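Local coordinates for protein staphylococcus aureus CymR (Staphylococcus aureus, PDB 3T8R) that probably acts as a dimeric, Rrf2-type winged helix-turn-helix transcriptional regulator that senses oxidation through a thiol and adjusts stress resistance and the oxidative response, at residues Lys32-Ala35 against Glu36-Leu40; Arg115-Leu118 against Asp119-Leu123; Leu106-Arg109 against Met110-Val114; Glu97-Pro100 against Pro101-Gln105. All blocks are in the same frame, centred on the assembly; numbering follows the deposited sequence.

Overall arrangement
From the N terminus, contact 1 comes first: it is the C-terminal end of helix 31-37 and the turn that leads toward helix 42-54, within the helix-turn-helix part of the chain. The other three follow one another along the long helix 101-119. Contact 4 closes the turn in which loop 97-100 enters that helix, contact 3 spans its middle, and contact 2 covers its last turn and the link to helix 123-127. All are in series, with none nested or crossed. Contacts 3 and 4 touch through W107 and E99. Contact 1 stands about 43 Å, centre to centre, from contact 4, yet each reaches the second subunit.

Contact 1 (Lys32-Ala35 against Glu36-Leu40); sequences KSIA and EENNL
A single carbonyl oxygen, A35 O, accepts two backbone N-H groups from opposite faces of its plane, and helix 31-37 ends there. L40 N reaches it at 3.0 Å in a nearly straight bond (N-H...O 175°). N38 N comes from above the other face, 69° out of plane, at 3.2 Å. The long-loop bond from L40 and a weak one from N39 N to E36 O define a Schellman motif, with N39 as its C-prime residue at positive phi. Upstream, ordinary helical bonds run from E36 N to K32 O and from E37 N to S33 O.

Among the side chains, K32 and E36 lie alongside each other, pointing the same way. A methylene of the lysine, K32 CG, lies against the carboxylate, 3.8 Å from E36 OE2. The lysine chain starts anti to its own backbone N (chi1 176°) and its end leads away, which leaves K32 NZ 6.3 Å from E36 OE2, too far for a salt bridge. The methyl of A35 packs back against the turn, with CB 3.3 Å from L40 O. I34 and A35 also touch L45 of helix 42-54, the next helix of the helix-turn-helix unit. The chemistry thus implies a helix end secured mainly by backbone bonds, while the opposite charges of K32 and E36 would probably attract each other only at a distance.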
ATOM      1  N   LYS A  32      17.491 -25.620   2.100  1.00 32.85           N
ATOM      2  CA  LYS A  32      16.584 -26.642   1.591  1.00 36.92           C
ATOM      3  C   LYS A  32      15.294 -26.712   2.405  1.00 31.94           C
ATOM      4  O   LYS A  32      14.202 -26.772   1.841  1.00 33.25           O
ATOM      5  CB  LYS A  32      17.273 -28.004   1.563  1.00 37.69           C
ATOM      6  CG  LYS A  32      16.375 -29.144   1.125  1.00 42.96           C
ATOM      7  CD  LYS A  32      17.192 -30.362   0.719  1.00 44.75           C
ATOM      8  CE  LYS A  32      18.279 -30.655   1.733  1.00 46.20           C
ATOM      9  NZ  LYS A  32      19.089 -31.849   1.357  1.00 55.53           N
ATOM     10  N   SER A  33      15.417 -26.688   3.728  1.00 35.05           N
ATOM     11  CA  SER A  33      14.235 -26.801   4.578  1.00 34.87           C
ATOM     12  C   SER A  33      13.340 -25.549   4.509  1.00 34.20           C
ATOM     13  O   SER A  33      12.127 -25.660   4.473  1.00 32.57           O
ATOM     14  CB  SER A  33      14.611 -27.158   6.020  1.00 38.33           C
ATOM     15  OG  SER A  33      14.899 -26.006   6.789  1.00 42.47           O
ATOM     16  N   ILE A  34      13.943 -24.366   4.455  1.00 30.47           N
ATOM     17  CA  ILE A  34      13.171 -23.130   4.330  1.00 30.97           C
ATOM     18  C   ILE A  34      12.415 -23.060   3.004  1.00 30.23           C
ATOM     19  O   ILE A  34      11.232 -22.702   2.972  1.00 32.66           O
ATOM     20  CB  ILE A  34      14.069 -21.879   4.486  1.00 33.05           C
ATOM     21  CG1 ILE A  34      14.673 -21.844   5.887  1.00 34.43           C
ATOM     22  CG2 ILE A  34      13.261 -20.607   4.245  1.00 34.02           C
ATOM     23  CD1 ILE A  34      15.914 -20.987   6.006  1.00 34.04           C
ATOM     24  N   ALA A  35      13.090 -23.404   1.910  1.00 28.91           N
ATOM     25  CA  ALA A  35      12.464 -23.395   0.594  1.00 28.79           C
ATOM     26  C   ALA A  35      11.277 -24.348   0.575  1.00 29.49           C
ATOM     27  O   ALA A  35      10.195 -24.007   0.099  1.00 29.63           O
ATOM     28  CB  ALA A  35      13.472 -23.779  -0.489  1.00 31.16           C
ATOM     29  N   GLU A  36      11.495 -25.549   1.093  1.00 31.28           N
ATOM     30  CA  GLU A  36      10.439 -26.542   1.145  1.00 35.14           C
ATOM     31  C   GLU A  36       9.293 -26.043   2.005  1.00 34.77           C
ATOM     32  O   GLU A  36       8.141 -26.113   1.594  1.00 35.75           O
ATOM     33  CB  GLU A  36      10.979 -27.887   1.642  1.00 35.80           C
ATOM     34  CG  GLU A  36      11.589 -28.714   0.516  1.00 45.29           C
ATOM     35  CD  GLU A  36      12.468 -29.853   0.998  1.00 45.23           C
ATOM     36  OE1 GLU A  36      12.635 -30.018   2.227  1.00 48.11           O
ATOM     37  OE2 GLU A  36      13.001 -30.581   0.136  1.00 48.58           O
ATOM     38  N   GLU A  37       9.621 -25.511   3.180  1.00 37.02           N
ATOM     39  CA  GLU A  37       8.602 -25.007   4.104  1.00 36.26           C
ATOM     40  C   GLU A  37       7.719 -23.916   3.495  1.00 37.09           C
ATOM     41  O   GLU A  37       6.569 -23.749   3.903  1.00 43.34           O
ATOM     42  CB  GLU A  37       9.242 -24.483   5.389  1.00 39.02           C
ATOM     43  CG  GLU A  37       9.849 -25.555   6.274  1.00 44.60           C
ATOM     44  CD  GLU A  37      10.331 -24.989   7.592  1.00 50.00           C
ATOM     45  OE1 GLU A  37      10.158 -23.769   7.808  1.00 53.03           O
ATOM     46  OE2 GLU A  37      10.876 -25.761   8.411  1.00 51.14           O
ATOM     47  N   ASN A  38       8.253 -23.183   2.522  1.00 33.22           N
ATOM     48  CA  ASN A  38       7.556 -22.023   1.955  1.00 32.00           C
ATOM     49  C   ASN A  38       7.201 -22.113   0.472  1.00 29.34           C
ATOM     50  O   ASN A  38       6.805 -21.126  -0.155  1.00 28.83           O
ATOM     51  CB  ASN A  38       8.365 -20.761   2.231  1.00 33.44           C
ATOM     52  CG  ASN A  38       8.460 -20.467   3.705  1.00 34.82           C
ATOM     53  OD1 ASN A  38       9.478 -20.722   4.339  1.00 32.17           O
ATOM     54  ND2 ASN A  38       7.375 -19.956   4.267  1.00 36.39           N
ATOM     55  N   ASN A  39       7.327 -23.311  -0.080  1.00 29.71           N
ATOM     56  CA  ASN A  39       6.966 -23.559  -1.463  1.00 27.39           C
ATOM     57  C   ASN A  39       7.707 -22.666  -2.448  1.00 26.38           C
ATOM     58  O   ASN A  39       7.105 -22.077  -3.332  1.00 26.26           O
ATOM     59  CB  ASN A  39       5.460 -23.383  -1.659  1.00 30.62           C
ATOM     60  CG  ASN A  39       4.946 -24.147  -2.848  1.00 31.12           C
ATOM     61  OD1 ASN A  39       5.576 -25.108  -3.290  1.00 32.03           O
ATOM     62  ND2 ASN A  39       3.790 -23.741  -3.366  1.00 32.72           N
ATOM     63  N   LEU A  40       9.023 -22.575  -2.287  1.00 24.49           N
ATOM     64  CA  LEU A  40       9.859 -21.782  -3.177  1.00 22.87           C
ATOM     65  C   LEU A  40      10.958 -22.700  -3.686  1.00 22.36           C
ATOM     66  O   LEU A  40      11.347 -23.629  -2.993  1.00 25.71           O
ATOM     67  CB  LEU A  40      10.562 -20.685  -2.382  1.00 25.89           C
ATOM     68  CG  LEU A  40       9.755 -19.716  -1.536  1.00 34.40           C
ATOM     69  CD1 LEU A  40      10.694 -18.905  -0.651  1.00 30.44           C
ATOM     70  CD2 LEU A  40       8.959 -18.834  -2.448  1.00 31.97           C
TER

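Contact 2 (Arg115-Leu118 against Asp119-Leu123); sequences RDVL and DNTTL
This is a helix C-terminus and its exit turn, at the surface where the long helix 101-119 gives way to the link before helix 123-127; in Rrf2-type regulators the long helix typically serves dimerisation. The ending is visible in the backbone bonds. D119 N still donates to R115 O at 2.8 Å, and N120 N to D116 O at 3.1 Å. T121 N instead turns to L118 O, three residues back, in a weak bond of 3.5 Å. N120 is the first residue to leave helical phi/psi.

R115 and D119 are neighbours without a salt bridge between them. D119 OD2 lies against the aliphatic part of the arginine, 3.3 Å from R115 CG, whereas R115 NE stays 4.8 Å away from the same oxygen. The guanidinium and carboxylate planes are only 19° apart, but each group has its charged partner outside: R115 NH1 pairs with D112, and D119 OD1 pairs with R84 of helix 79-87.

On another side of the helix, V117 and L118 pack on M110 of the second subunit and T121 on L106 of that subunit, whose R109 NH1 also donates to the T121 hydroxyl, placing this end of the helix at the dimer interface. With T121 OG1 set anti to the carbonyl carbon (chi1 -63°), the hydroxyl turns back over the helix end and donates to V117 O at 2.7 Å, tilted 28° from the carbonyl plane.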
ATOM      1  N   ARG A 115       5.225   2.914   6.046  1.00 25.88           N
ATOM      2  CA  ARG A 115       6.625   2.908   6.453  1.00 25.02           C
ATOM      3  C   ARG A 115       6.733   2.862   7.970  1.00 26.13           C
ATOM      4  O   ARG A 115       7.523   2.091   8.516  1.00 26.70           O
ATOM      5  CB  ARG A 115       7.348   4.137   5.903  1.00 26.74           C
ATOM      6  CG  ARG A 115       8.799   4.232   6.350  1.00 38.30           C
ATOM      7  CD  ARG A 115       9.241   5.681   6.473  1.00 41.13           C
ATOM      8  NE  ARG A 115       9.569   6.270   5.179  1.00 51.67           N
ATOM      9  CZ  ARG A 115       9.281   7.521   4.837  1.00 50.18           C
ATOM     10  NH1 ARG A 115       8.648   8.310   5.699  1.00 47.74           N
ATOM     11  NH2 ARG A 115       9.621   7.977   3.635  1.00 44.83           N
ATOM     12  N   ASP A 116       5.936   3.680   8.651  1.00 27.71           N
ATOM     13  CA  ASP A 116       5.894   3.685  10.114  1.00 30.45           C
ATOM     14  C   ASP A 116       5.609   2.307  10.718  1.00 30.97           C
ATOM     15  O   ASP A 116       6.286   1.885  11.654  1.00 30.41           O
ATOM     16  CB  ASP A 116       4.861   4.698  10.624  1.00 31.30           C
ATOM     17  CG  ASP A 116       4.734   4.688  12.134  1.00 44.47           C
ATOM     18  OD1 ASP A 116       5.648   5.213  12.807  1.00 53.39           O
ATOM     19  OD2 ASP A 116       3.718   4.163  12.652  1.00 47.63           O
ATOM     20  N   VAL A 117       4.605   1.610  10.198  1.00 24.59           N
ATOM     21  CA  VAL A 117       4.298   0.272  10.689  1.00 24.37           C
ATOM     22  C   VAL A 117       5.511  -0.641  10.506  1.00 25.38           C
ATOM     23  O   VAL A 117       5.909  -1.354  11.420  1.00 25.93           O
ATOM     24  CB  VAL A 117       3.051  -0.334   9.991  1.00 27.21           C
ATOM     25  CG1 VAL A 117       2.879  -1.800  10.364  1.00 26.67           C
ATOM     26  CG2 VAL A 117       1.808   0.447  10.373  1.00 26.64           C
ATOM     27  N   LEU A 118       6.094  -0.604   9.320  1.00 21.72           N
ATOM     28  CA  LEU A 118       7.211  -1.486   8.987  1.00 22.42           C
ATOM     29  C   LEU A 118       8.457  -1.181   9.799  1.00 26.05           C
ATOM     30  O   LEU A 118       9.152  -2.098  10.242  1.00 23.87           O
ATOM     31  CB  LEU A 118       7.521  -1.382   7.497  1.00 23.83           C
ATOM     32  CG  LEU A 118       6.614  -2.224   6.615  1.00 24.98           C
ATOM     33  CD1 LEU A 118       6.930  -1.987   5.151  1.00 28.99           C
ATOM     34  CD2 LEU A 118       6.811  -3.688   6.970  1.00 26.35           C
ATOM     35  N   ASP A 119       8.741   0.102   9.996  1.00 26.25           N
ATOM     36  CA  ASP A 119       9.962   0.506  10.705  1.00 27.80           C
ATOM     37  C   ASP A 119       9.896   0.261  12.197  1.00 30.04           C
ATOM     38  O   ASP A 119      10.925   0.070  12.846  1.00 31.54           O
ATOM     39  CB  ASP A 119      10.280   1.981  10.465  1.00 30.50           C
ATOM     40  CG  ASP A 119      10.801   2.240   9.085  1.00 34.50           C
ATOM     41  OD1 ASP A 119      11.048   1.261   8.358  1.00 33.51           O
ATOM     42  OD2 ASP A 119      10.974   3.425   8.727  1.00 39.10           O
ATOM     43  N   ASN A 120       8.693   0.273  12.749  1.00 27.61           N
ATOM     44  CA  ASN A 120       8.529   0.106  14.182  1.00 29.38           C
ATOM     45  C   ASN A 120       8.129  -1.314  14.551  1.00 27.76           C
ATOM     46  O   ASN A 120       7.680  -1.579  15.671  1.00 30.66           O
ATOM     47  CB  ASN A 120       7.521   1.119  14.723  1.00 34.72           C
ATOM     48  CG  ASN A 120       7.964   2.558  14.493  1.00 37.28           C
ATOM     49  OD1 ASN A 120       7.220   3.363  13.930  1.00 44.30           O
ATOM     50  ND2 ASN A 120       9.173   2.885  14.929  1.00 39.30           N
ATOM     51  N   THR A 121       8.296  -2.229  13.600  1.00 24.99           N
ATOM     52  CA  THR A 121       8.054  -3.643  13.855  1.00 24.85           C
ATOM     53  C   THR A 121       9.393  -4.367  13.801  1.00 22.12           C
ATOM     54  O   THR A 121      10.011  -4.433  12.740  1.00 24.93           O
ATOM     55  CB  THR A 121       7.109  -4.257  12.813  1.00 24.62           C
ATOM     56  OG1 THR A 121       5.832  -3.611  12.889  1.00 28.92           O
ATOM     57  CG2 THR A 121       6.921  -5.750  13.066  1.00 25.80           C
ATOM     58  N   THR A 122       9.869  -4.887  14.930  1.00 26.78           N
ATOM     59  CA  THR A 122      11.132  -5.625  14.891  1.00 22.49           C
ATOM     60  C   THR A 122      10.910  -7.077  14.502  1.00 22.69           C
ATOM     61  O   THR A 122       9.814  -7.618  14.626  1.00 23.10           O
ATOM     62  CB  THR A 122      11.920  -5.582  16.231  1.00 24.00           C
ATOM     63  OG1 THR A 122      11.243  -6.360  17.225  1.00 27.24           O
ATOM     64  CG2 THR A 122      12.105  -4.148  16.721  1.00 26.94           C
ATOM     65  N   LEU A 123      11.975  -7.717  14.044  1.00 21.35           N
ATOM     66  CA  LEU A 123      11.930  -9.132  13.752  1.00 19.96           C
ATOM     67  C   LEU A 123      11.686  -9.950  15.010  1.00 20.74           C
ATOM     68  O   LEU A 123      11.055 -10.998  14.953  1.00 23.32           O
ATOM     69  CB  LEU A 123      13.251  -9.563  13.103  1.00 21.56           C
ATOM     70  CG  LEU A 123      13.351 -11.000  12.600  1.00 21.19           C
ATOM     71  CD1 LEU A 123      12.293 -11.300  11.542  1.00 22.09           C
ATOM     72  CD2 LEU A 123      14.748 -11.236  12.020  1.00 23.75           C
TER

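Contact 3 (Leu106-Arg109 against Met110-Val114); sequences LWIR and MRDAV
W107 and M110 both set CG anti to the carbonyl carbon (chi1 -51° and -68°), so the two side chains run the same way and lie alongside each other. M110 SD sits at the edge of the six-membered ring, 83° off its normal and 4.6 Å from its centroid, and touches W107 CE3 at 3.3 Å. The bend at chi3 keeps the methyl M110 CE near the same ring atoms, 3.8 Å from W107 CE3, with SD the nearer atom. This is an edge-on Met-aromatic contact, and L106 CG adds a looser touch on the same sulfur at 4.2 Å. W107 NE1 is hydrogen-bonded to E99 OE1 in the loop just before the helix.

These pairs belong to the middle of helix 101-119, the long helix that meets the second subunit: M110 packs on V114 there, and V114 on its own counterpart. Regular bonds such as R111 N to W107 O, 2.9 Å, keep the spacing helical.

On the more solvent-exposed side, I108 CD1 lies over one face of the R111 guanidinium, 3.6 Å from NH1. The edge of that group grips D112 OD1 side-on, through NE and NH2, each at 3.2 Å. R115 NH1 is a further salt-bridge partner of D112 OD1.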
ATOM      1  N   LEU A 106      -1.609  13.211  -0.262  1.00 21.87           N
ATOM      2  CA  LEU A 106      -2.366  12.119   0.343  1.00 20.36           C
ATOM      3  C   LEU A 106      -1.638  10.784   0.178  1.00 23.39           C
ATOM      4  O   LEU A 106      -1.500  10.024   1.135  1.00 24.08           O
ATOM      5  CB  LEU A 106      -3.760  12.028  -0.281  1.00 22.29           C
ATOM      6  CG  LEU A 106      -4.624  10.883   0.252  1.00 24.38           C
ATOM      7  CD1 LEU A 106      -4.847  11.028   1.743  1.00 23.65           C
ATOM      8  CD2 LEU A 106      -5.954  10.861  -0.501  1.00 23.64           C
ATOM      9  N   TRP A 107      -1.160  10.500  -1.031  1.00 23.74           N
ATOM     10  CA  TRP A 107      -0.428   9.256  -1.269  1.00 23.67           C
ATOM     11  C   TRP A 107       0.845   9.210  -0.435  1.00 25.48           C
ATOM     12  O   TRP A 107       1.245   8.147   0.044  1.00 25.06           O
ATOM     13  CB  TRP A 107      -0.051   9.076  -2.743  1.00 25.24           C
ATOM     14  CG  TRP A 107      -1.136   9.224  -3.735  1.00 30.03           C
ATOM     15  CD1 TRP A 107      -1.060   9.885  -4.928  1.00 33.18           C
ATOM     16  CD2 TRP A 107      -2.464   8.698  -3.652  1.00 30.19           C
ATOM     17  NE1 TRP A 107      -2.259   9.808  -5.588  1.00 32.82           N
ATOM     18  CE2 TRP A 107      -3.137   9.082  -4.829  1.00 34.00           C
ATOM     19  CE3 TRP A 107      -3.150   7.941  -2.701  1.00 30.27           C
ATOM     20  CZ2 TRP A 107      -4.463   8.742  -5.073  1.00 35.54           C
ATOM     21  CZ3 TRP A 107      -4.468   7.601  -2.947  1.00 34.45           C
ATOM     22  CH2 TRP A 107      -5.109   8.002  -4.121  1.00 35.96           C
ATOM     23  N   ILE A 108       1.489  10.359  -0.272  1.00 24.65           N
ATOM     24  CA  ILE A 108       2.699  10.417   0.543  1.00 24.81           C
ATOM     25  C   ILE A 108       2.348  10.069   1.979  1.00 25.34           C
ATOM     26  O   ILE A 108       3.093   9.349   2.658  1.00 25.07           O
ATOM     27  CB  ILE A 108       3.361  11.813   0.513  1.00 25.74           C
ATOM     28  CG1 ILE A 108       3.874  12.139  -0.892  1.00 28.22           C
ATOM     29  CG2 ILE A 108       4.489  11.897   1.533  1.00 25.52           C
ATOM     30  CD1 ILE A 108       4.755  11.101  -1.479  1.00 30.49           C
ATOM     31  N   ARG A 109       1.215  10.591   2.448  1.00 21.95           N
ATOM     32  CA  ARG A 109       0.752  10.315   3.806  1.00 22.25           C
ATOM     33  C   ARG A 109       0.490   8.825   4.002  1.00 23.78           C
ATOM     34  O   ARG A 109       0.820   8.260   5.045  1.00 25.87           O
ATOM     35  CB  ARG A 109      -0.506  11.123   4.141  1.00 26.88           C
ATOM     36  CG  ARG A 109      -0.236  12.436   4.860  1.00 36.04           C
ATOM     37  CD  ARG A 109      -1.544  13.063   5.391  1.00 37.70           C
ATOM     38  NE  ARG A 109      -2.359  13.612   4.307  1.00 37.16           N
ATOM     39  CZ  ARG A 109      -3.687  13.695   4.319  1.00 41.73           C
ATOM     40  NH1 ARG A 109      -4.383  13.269   5.367  1.00 39.70           N
ATOM     41  NH2 ARG A 109      -4.323  14.207   3.277  1.00 41.06           N
ATOM     42  N   MET A 110      -0.108   8.194   3.002  1.00 21.36           N
ATOM     43  CA  MET A 110      -0.375   6.762   3.062  1.00 22.03           C
ATOM     44  C   MET A 110       0.933   5.979   3.109  1.00 23.59           C
ATOM     45  O   MET A 110       1.119   5.132   3.967  1.00 20.93           O
ATOM     46  CB  MET A 110      -1.230   6.333   1.877  1.00 23.27           C
ATOM     47  CG  MET A 110      -2.640   6.901   1.950  1.00 26.11           C
ATOM     48  SD  MET A 110      -3.536   6.778   0.393  1.00 35.51           S
ATOM     49  CE  MET A 110      -3.046   5.128  -0.116  1.00 36.36           C
ATOM     50  N   ARG A 111       1.829   6.282   2.176  1.00 23.47           N
ATOM     51  CA  ARG A 111       3.160   5.672   2.140  1.00 24.10           C
ATOM     52  C   ARG A 111       3.860   5.765   3.485  1.00 25.88           C
ATOM     53  O   ARG A 111       4.377   4.764   4.005  1.00 24.65           O
ATOM     54  CB  ARG A 111       4.009   6.368   1.075  1.00 26.49           C
ATOM     55  CG  ARG A 111       5.422   5.827   0.964  1.00 30.61           C
ATOM     56  CD  ARG A 111       6.309   6.797   0.198  1.00 34.54           C
ATOM     57  NE  ARG A 111       6.696   7.945   1.011  1.00 35.37           N
ATOM     58  CZ  ARG A 111       7.359   9.000   0.542  1.00 37.11           C
ATOM     59  NH1 ARG A 111       7.687   9.059  -0.741  1.00 33.46           N
ATOM     60  NH2 ARG A 111       7.683  10.000   1.351  1.00 35.74           N
ATOM     61  N   ASP A 112       3.877   6.967   4.055  1.00 24.97           N
ATOM     62  CA  ASP A 112       4.497   7.198   5.352  1.00 25.10           C
ATOM     63  C   ASP A 112       3.841   6.389   6.472  1.00 26.96           C
ATOM     64  O   ASP A 112       4.520   5.953   7.392  1.00 25.26           O
ATOM     65  CB  ASP A 112       4.494   8.691   5.712  1.00 26.98           C
ATOM     66  CG  ASP A 112       5.510   9.496   4.911  1.00 31.23           C
ATOM     67  OD1 ASP A 112       6.177   8.935   4.018  1.00 35.75           O
ATOM     68  OD2 ASP A 112       5.636  10.708   5.178  1.00 43.88           O
ATOM     69  N   ALA A 113       2.526   6.191   6.413  1.00 25.09           N
ATOM     70  CA  ALA A 113       1.871   5.374   7.431  1.00 25.00           C
ATOM     71  C   ALA A 113       2.337   3.918   7.354  1.00 23.61           C
ATOM     72  O   ALA A 113       2.525   3.264   8.375  1.00 23.17           O
ATOM     73  CB  ALA A 113       0.367   5.449   7.280  1.00 25.71           C
ATOM     74  N   VAL A 114       2.487   3.411   6.135  1.00 21.34           N
ATOM     75  CA  VAL A 114       2.971   2.048   5.942  1.00 22.54           C
ATOM     76  C   VAL A 114       4.409   1.943   6.433  1.00 25.32           C
ATOM     77  O   VAL A 114       4.781   1.004   7.148  1.00 24.18           O
ATOM     78  CB  VAL A 114       2.883   1.625   4.460  1.00 25.08           C
ATOM     79  CG1 VAL A 114       3.619   0.305   4.229  1.00 31.40           C
ATOM     80  CG2 VAL A 114       1.408   1.532   4.023  1.00 26.50           C
TER

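Contact 4 (Glu97-Pro100 against Pro101-Gln105); sequences ESEP and PAQKQ
P100 is the N-cap residue of helix 101-119, and round it the contact has a close-packed side and a looser one. On the packed side, K104 N donates to P100 O at 3.1 Å with an N-H...O angle of 167°, closing the first helical turn; Q103 N adds a weak bond to the same oxygen. The P100 ring presses on its neighbour, CB to P101 CD 3.7 Å, and its CG meets Q103 CB at 4.0 Å. E99 and Q103 are buried here and cross at about a right angle, their carboxylate and amide planes 51° apart. Outside partners fix both: the second subunit supplies R11 NE for E99 OE1, and R11 O and T15 OG1 for the Q103 amide. This helix start is therefore part of the dimer interface.

The other side is more open and belongs to K104. Its extended chain brings CE to 3.4 Å from E99 O, and a bend at chi4 (-86°) turns the ammonium toward the loop. There NZ bonds I96 O, whereas its salt bridge to E97 OE2 is long, at 4.0 Å; E97 OE2 is also bonded to S95 OG. K104 NZ stays 4.9 Å from E99 OE2, and a water bridges that gap, donating to E99 OE2 at 2.8 Å and accepting from K104 NZ at 3.0 Å.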
ATOM      1  N   GLU A  97       1.126  13.117 -13.644  1.00 42.03           N
ATOM      2  CA  GLU A  97       1.388  14.551 -13.648  1.00 48.58           C
ATOM      3  C   GLU A  97       0.154  15.443 -13.458  1.00 44.23           C
ATOM      4  O   GLU A  97       0.273  16.566 -12.968  1.00 45.31           O
ATOM      5  CB  GLU A  97       2.180  14.950 -14.896  1.00 47.85           C
ATOM      6  CG  GLU A  97       3.688  14.816 -14.724  1.00 51.77           C
ATOM      7  CD  GLU A  97       4.105  13.472 -14.141  1.00 55.38           C
ATOM      8  OE1 GLU A  97       4.308  12.520 -14.929  1.00 58.26           O
ATOM      9  OE2 GLU A  97       4.235  13.369 -12.898  1.00 49.54           O
ATOM     10  N   SER A  98      -1.025  14.949 -13.826  1.00 41.44           N
ATOM     11  CA  SER A  98      -2.241  15.751 -13.696  1.00 43.71           C
ATOM     12  C   SER A  98      -2.798  15.803 -12.268  1.00 36.67           C
ATOM     13  O   SER A  98      -3.586  16.689 -11.943  1.00 42.46           O
ATOM     14  CB  SER A  98      -3.323  15.285 -14.686  1.00 40.37           C
ATOM     15  OG  SER A  98      -3.554  13.884 -14.603  1.00 42.93           O
ATOM     16  N   GLU A  99      -2.387  14.864 -11.418  1.00 37.57           N
ATOM     17  CA  GLU A  99      -2.909  14.801 -10.053  1.00 32.99           C
ATOM     18  C   GLU A  99      -2.677  16.088  -9.288  1.00 33.66           C
ATOM     19  O   GLU A  99      -1.566  16.609  -9.257  1.00 32.10           O
ATOM     20  CB  GLU A  99      -2.301  13.635  -9.274  1.00 33.71           C
ATOM     21  CG  GLU A  99      -2.984  12.314  -9.532  1.00 35.98           C
ATOM     22  CD  GLU A  99      -2.512  11.230  -8.595  1.00 37.37           C
ATOM     23  OE1 GLU A  99      -3.272  10.263  -8.386  1.00 41.26           O
ATOM     24  OE2 GLU A  99      -1.382  11.345  -8.071  1.00 35.70           O
ATOM     25  N   PRO A 100      -3.735  16.607  -8.655  1.00 29.82           N
ATOM     26  CA  PRO A 100      -3.583  17.815  -7.845  1.00 31.11           C
ATOM     27  C   PRO A 100      -2.615  17.582  -6.689  1.00 26.54           C
ATOM     28  O   PRO A 100      -2.483  16.454  -6.201  1.00 24.82           O
ATOM     29  CB  PRO A 100      -5.003  18.087  -7.334  1.00 32.66           C
ATOM     30  CG  PRO A 100      -5.750  16.813  -7.519  1.00 34.20           C
ATOM     31  CD  PRO A 100      -5.126  16.125  -8.695  1.00 33.05           C
ATOM     32  N   PRO A 101      -1.920  18.640  -6.261  1.00 28.85           N
ATOM     33  CA  PRO A 101      -0.964  18.567  -5.158  1.00 27.87           C
ATOM     34  C   PRO A 101      -1.534  17.939  -3.880  1.00 25.66           C
ATOM     35  O   PRO A 101      -0.819  17.182  -3.223  1.00 25.48           O
ATOM     36  CB  PRO A 101      -0.593  20.036  -4.936  1.00 29.24           C
ATOM     37  CG  PRO A 101      -0.653  20.604  -6.305  1.00 29.92           C
ATOM     38  CD  PRO A 101      -1.898  19.968  -6.902  1.00 31.32           C
ATOM     39  N   ALA A 102      -2.780  18.232  -3.523  1.00 24.05           N
ATOM     40  CA  ALA A 102      -3.351  17.613  -2.334  1.00 24.94           C
ATOM     41  C   ALA A 102      -3.411  16.089  -2.452  1.00 20.73           C
ATOM     42  O   ALA A 102      -3.209  15.372  -1.469  1.00 21.05           O
ATOM     43  CB  ALA A 102      -4.749  18.183  -2.043  1.00 26.31           C
ATOM     44  N   GLN A 103      -3.724  15.596  -3.644  1.00 21.21           N
ATOM     45  CA  GLN A 103      -3.818  14.152  -3.846  1.00 21.90           C
ATOM     46  C   GLN A 103      -2.441  13.497  -3.817  1.00 22.72           C
ATOM     47  O   GLN A 103      -2.265  12.422  -3.246  1.00 20.31           O
ATOM     48  CB  GLN A 103      -4.533  13.835  -5.153  1.00 23.01           C
ATOM     49  CG  GLN A 103      -4.749  12.359  -5.407  1.00 24.83           C
ATOM     50  CD  GLN A 103      -5.780  12.115  -6.485  1.00 28.17           C
ATOM     51  OE1 GLN A 103      -6.584  12.994  -6.792  1.00 29.67           O
ATOM     52  NE2 GLN A 103      -5.782  10.915  -7.050  1.00 29.59           N
ATOM     53  N   LYS A 104      -1.463  14.149  -4.433  1.00 23.01           N
ATOM     54  CA  LYS A 104      -0.089  13.660  -4.335  1.00 21.09           C
ATOM     55  C   LYS A 104       0.347  13.565  -2.874  1.00 23.56           C
ATOM     56  O   LYS A 104       0.990  12.597  -2.480  1.00 24.34           O
ATOM     57  CB  LYS A 104       0.882  14.541  -5.130  1.00 25.03           C
ATOM     58  CG  LYS A 104       0.814  14.345  -6.636  1.00 33.30           C
ATOM     59  CD  LYS A 104       1.758  15.306  -7.340  1.00 36.67           C
ATOM     60  CE  LYS A 104       1.514  15.344  -8.846  1.00 37.12           C
ATOM     61  NZ  LYS A 104       2.266  14.273  -9.563  1.00 46.96           N
ATOM     62  N   GLN A 105       0.001  14.564  -2.065  1.00 19.84           N
ATOM     63  CA  GLN A 105       0.379  14.544  -0.662  1.00 21.10           C
ATOM     64  C   GLN A 105      -0.357  13.450   0.108  1.00 22.25           C
ATOM     65  O   GLN A 105       0.198  12.831   1.017  1.00 22.31           O
ATOM     66  CB  GLN A 105       0.183  15.913  -0.011  1.00 20.27           C
ATOM     67  CG  GLN A 105       0.553  15.965   1.468  1.00 22.94           C
ATOM     68  CD  GLN A 105       1.996  15.532   1.720  1.00 30.54           C
ATOM     69  OE1 GLN A 105       2.814  15.502   0.798  1.00 30.03           O
ATOM     70  NE2 GLN A 105       2.308  15.194   2.969  1.00 33.90           N
TER
HETATM   71  O   HOH W   1       1.326  11.549  -8.927  1.00 37.32           O